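Local atomic coordinates of putative P450-like enzyme (Streptomyces himastatinicus ATCC 53653, PDB entry 5Z9J), a protein that probably acts as a heme-dependent monooxygenase of the cytochrome P450 family, using iron to activate molecular oxygen. Residues A[13-18]-A[386-391]. Sequence-based numbering, arbitrary orientation.
Sequences PGHFWM and DASGVA. With TAM (tris(hydroxyethyl)aminomethane), chain F.
The imidazole edge of H15 meets A387 O, and S388 CB lies near ND1, an example of how an imidazole can tie two distant loops together without a direct hydrogen bond between the two segments. Its CE1 lies 3.0 Å from A387 O, which sits at the ring edge, in the imidazole plane; the polarised C-H of CE1 thus points at a carbonyl oxygen, a C-H···O contact. With CG anti to the carbonyl carbon (chi1 -63°), the ring reaches out from the inverse gamma turn centred on H15, and NE2 gives its hydrogen bond to V385 O, just before segment 386-391. Two carbonyls of the same loop thus face neighbouring ring atoms. One face of the ring is covered by W17, whose CZ2 stands 3.6 Å above its plane, and H12 also stacks on it. S388 packs beside the ring: its CB is 3.9 Å from H15 ND1, while its OG, anti to the backbone N, lies 3.8 Å from M18 SD. A water accepts from W17 NE1 at 2.8 Å and reaches S388 OG through a weak bond. Replacing H15 by alanine is likely to leave V385 O without its imidazole donor and open a gap against the W17 indole. G14, F16 and W17 also line the pocket occupied by tris(hydroxyethyl)aminomethane, and the A387 side chain lies about 9 Å from the heme. The chemistry implies a join resting on one hydrogen bond to V385 beside the segment, one C-H contact to A387 O and close packing, the thioether included.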
ATOM      1  N   PRO A  13      18.357  -1.100  -3.955  1.00 32.84           N
ATOM      2  CA  PRO A  13      19.571  -0.265  -3.972  1.00 35.49           C
ATOM      3  C   PRO A  13      19.254   1.231  -3.965  1.00 37.16           C
ATOM      4  O   PRO A  13      20.079   2.034  -3.540  1.00 39.97           O
ATOM      5  CB  PRO A  13      20.273  -0.672  -5.264  1.00 36.14           C
ATOM      6  CG  PRO A  13      19.247  -1.413  -6.088  1.00 35.11           C
ATOM      7  CD  PRO A  13      18.274  -2.015  -5.112  1.00 32.96           C
ATOM      8  N   GLY A  14      18.074   1.604  -4.432  1.00 36.44           N
ATOM      9  CA  GLY A  14      17.670   2.996  -4.412  1.00 35.85           C
ATOM     10  C   GLY A  14      17.262   3.514  -3.039  1.00 33.99           C
ATOM     11  O   GLY A  14      17.105   4.727  -2.863  1.00 34.20           O
ATOM     12  N   HIS A  15      17.046   2.613  -2.075  1.00 31.35           N
ATOM     13  CA  HIS A  15      16.536   3.040  -0.771  1.00 30.86           C
ATOM     14  C   HIS A  15      17.636   3.374   0.227  1.00 30.95           C
ATOM     15  O   HIS A  15      17.789   2.697   1.243  1.00 28.78           O
ATOM     16  CB  HIS A  15      15.649   1.995  -0.161  1.00 26.12           C
ATOM     17  CG  HIS A  15      14.418   1.723  -0.973  1.00 27.41           C
ATOM     18  ND1 HIS A  15      13.525   0.725  -0.660  1.00 23.87           N
ATOM     19  CD2 HIS A  15      13.950   2.303  -2.103  1.00 26.59           C
ATOM     20  CE1 HIS A  15      12.542   0.721  -1.545  1.00 23.07           C
ATOM     21  NE2 HIS A  15      12.787   1.656  -2.446  1.00 23.47           N
ATOM     22  N   PHE A  16      18.357   4.442  -0.066  1.00 33.67           N
ATOM     23  CA  PHE A  16      19.501   4.822   0.745  1.00 31.56           C
ATOM     24  C   PHE A  16      19.121   5.077   2.213  1.00 34.58           C
ATOM     25  O   PHE A  16      19.972   4.919   3.118  1.00 37.24           O
ATOM     26  CB  PHE A  16      20.187   6.077   0.138  1.00 32.93           C
ATOM     27  CG  PHE A  16      19.267   7.271   0.011  1.00 32.27           C
ATOM     28  CD1 PHE A  16      19.091   8.130   1.070  1.00 32.68           C
ATOM     29  CD2 PHE A  16      18.554   7.502  -1.164  1.00 35.78           C
ATOM     30  CE1 PHE A  16      18.232   9.187   0.962  1.00 32.24           C
ATOM     31  CE2 PHE A  16      17.709   8.576  -1.282  1.00 30.93           C
ATOM     32  CZ  PHE A  16      17.533   9.402  -0.220  1.00 31.34           C
ATOM     33  N   TRP A  17      17.905   5.550   2.469  1.00 30.17           N
ATOM     34  CA  TRP A  17      17.521   5.865   3.849  1.00 30.26           C
ATOM     35  C   TRP A  17      17.478   4.630   4.752  1.00 30.91           C
ATOM     36  O   TRP A  17      17.633   4.735   5.965  1.00 30.66           O
ATOM     37  CB  TRP A  17      16.195   6.609   3.881  1.00 29.19           C
ATOM     38  CG  TRP A  17      15.039   5.845   3.230  1.00 27.41           C
ATOM     39  CD1 TRP A  17      14.164   5.015   3.848  1.00 26.54           C
ATOM     40  CD2 TRP A  17      14.669   5.857   1.838  1.00 26.70           C
ATOM     41  NE1 TRP A  17      13.261   4.502   2.941  1.00 25.10           N
ATOM     42  CE2 TRP A  17      13.555   4.999   1.702  1.00 25.28           C
ATOM     43  CE3 TRP A  17      15.165   6.514   0.700  1.00 27.29           C
ATOM     44  CZ2 TRP A  17      12.927   4.784   0.464  1.00 24.47           C
ATOM     45  CZ3 TRP A  17      14.537   6.281  -0.541  1.00 28.72           C
ATOM     46  CH2 TRP A  17      13.431   5.422  -0.638  1.00 27.51           C
ATOM     47  N   MET A  18      17.217   3.454   4.159  1.00 29.94           N
ATOM     48  CA  MET A  18      17.251   2.194   4.898  1.00 29.83           C
ATOM     49  C   MET A  18      18.651   1.755   5.346  1.00 33.09           C
ATOM     50  O   MET A  18      18.786   0.927   6.248  1.00 33.38           O
ATOM     51  CB  MET A  18      16.607   1.080   4.043  1.00 29.54           C
ATOM     52  CG  MET A  18      15.157   1.410   3.715  1.00 26.05           C
ATOM     53  SD  MET A  18      14.146   1.706   5.193  1.00 26.05           S
ATOM     54  CE  MET A  18      14.379   0.135   6.036  1.00 25.75           C
ATOM     55  N   ASP A 386       8.856   1.687  -5.242  1.00 21.39           N
ATOM     56  CA  ASP A 386       8.073   2.557  -4.355  1.00 24.28           C
ATOM     57  C   ASP A 386       7.599   1.842  -3.095  1.00 23.20           C
ATOM     58  O   ASP A 386       6.785   2.333  -2.343  1.00 20.24           O
ATOM     59  CB  ASP A 386       6.911   3.247  -5.114  1.00 26.63           C
ATOM     60  CG  ASP A 386       5.966   2.273  -5.806  1.00 30.50           C
ATOM     61  OD1 ASP A 386       6.358   1.112  -6.061  1.00 32.60           O
ATOM     62  OD2 ASP A 386       4.844   2.696  -6.158  1.00 30.90           O
ATOM     63  N   ALA A 387       8.185   0.689  -2.841  1.00 24.58           N
ATOM     64  CA  ALA A 387       7.862  -0.114  -1.678  1.00 27.25           C
ATOM     65  C   ALA A 387       9.095  -0.541  -0.906  1.00 29.30           C
ATOM     66  O   ALA A 387      10.067  -1.057  -1.482  1.00 31.22           O
ATOM     67  CB  ALA A 387       7.047  -1.372  -2.087  1.00 27.26           C
ATOM     68  N   SER A 388       9.022  -0.368   0.408  1.00 27.43           N
ATOM     69  CA  SER A 388      10.076  -0.806   1.242  1.00 30.89           C
ATOM     70  C   SER A 388       9.519  -1.904   2.171  1.00 31.20           C
ATOM     71  O   SER A 388       8.919  -1.637   3.225  1.00 31.41           O
ATOM     72  CB  SER A 388      10.631   0.422   1.989  1.00 33.79           C
ATOM     73  OG  SER A 388      11.601   0.071   2.926  1.00 37.15           O
ATOM     74  N   GLY A 389       9.749  -3.164   1.802  1.00 30.01           N
ATOM     75  CA  GLY A 389       9.283  -4.251   2.642  1.00 30.36           C
ATOM     76  C   GLY A 389       9.749  -5.613   2.167  1.00 31.81           C
ATOM     77  O   GLY A 389      10.307  -5.708   1.088  1.00 32.51           O
ATOM     78  N   VAL A 390       9.517  -6.652   2.974  1.00 20.43           N
ATOM     79  CA  VAL A 390      10.020  -7.984   2.687  1.00 24.64           C
ATOM     80  C   VAL A 390       9.031  -8.687   1.735  1.00 24.60           C
ATOM     81  O   VAL A 390       7.852  -8.445   1.839  1.00 23.53           O
ATOM     82  CB  VAL A 390      10.204  -8.824   3.960  1.00 24.96           C
ATOM     83  CG1 VAL A 390      11.280  -8.184   4.912  1.00 21.74           C
ATOM     84  CG2 VAL A 390       8.890  -9.019   4.685  1.00 23.46           C
ATOM     85  N   ALA A 391       9.551  -9.419   0.756  1.00 25.69           N
ATOM     86  CA  ALA A 391       8.738 -10.266  -0.145  1.00 27.00           C
ATOM     87  C   ALA A 391       8.670 -11.723   0.333  1.00 26.94           C
ATOM     88  O   ALA A 391       7.696 -12.463   0.059  1.00 27.50           O
ATOM     89  CB  ALA A 391       9.306 -10.209  -1.561  1.00 27.19           C
TER
HETATM   90  C   TAM F 402      16.210   7.226  -6.770  1.00 34.58           C
HETATM   91  C1  TAM F 402      17.441   8.203  -6.584  1.00 48.37           C
HETATM   92  C2  TAM F 402      16.612   5.750  -6.603  1.00 36.79           C
HETATM   93  C3  TAM F 402      15.093   7.598  -5.753  1.00 56.31           C
HETATM   94  C4  TAM F 402      18.570   7.566  -5.767  1.00 49.57           C
HETATM   95  C5  TAM F 402      15.373   4.892  -6.812  1.00 37.06           C
HETATM   96  C6  TAM F 402      15.572   7.727  -4.289  1.00 47.28           C
HETATM   97  N   TAM F 402      15.639   7.393  -8.103  1.00 35.01           N
HETATM   98  O4  TAM F 402      19.517   6.957  -6.626  1.00 51.33           O
HETATM   99  O5  TAM F 402      14.581   5.531  -7.829  1.00 38.90           O
HETATM  100  O6  TAM F 402      15.916   6.447  -3.802  1.00 47.58           O
HETATM  101  O   HOH W   1      11.279   3.081   4.319  1.00 25.10           O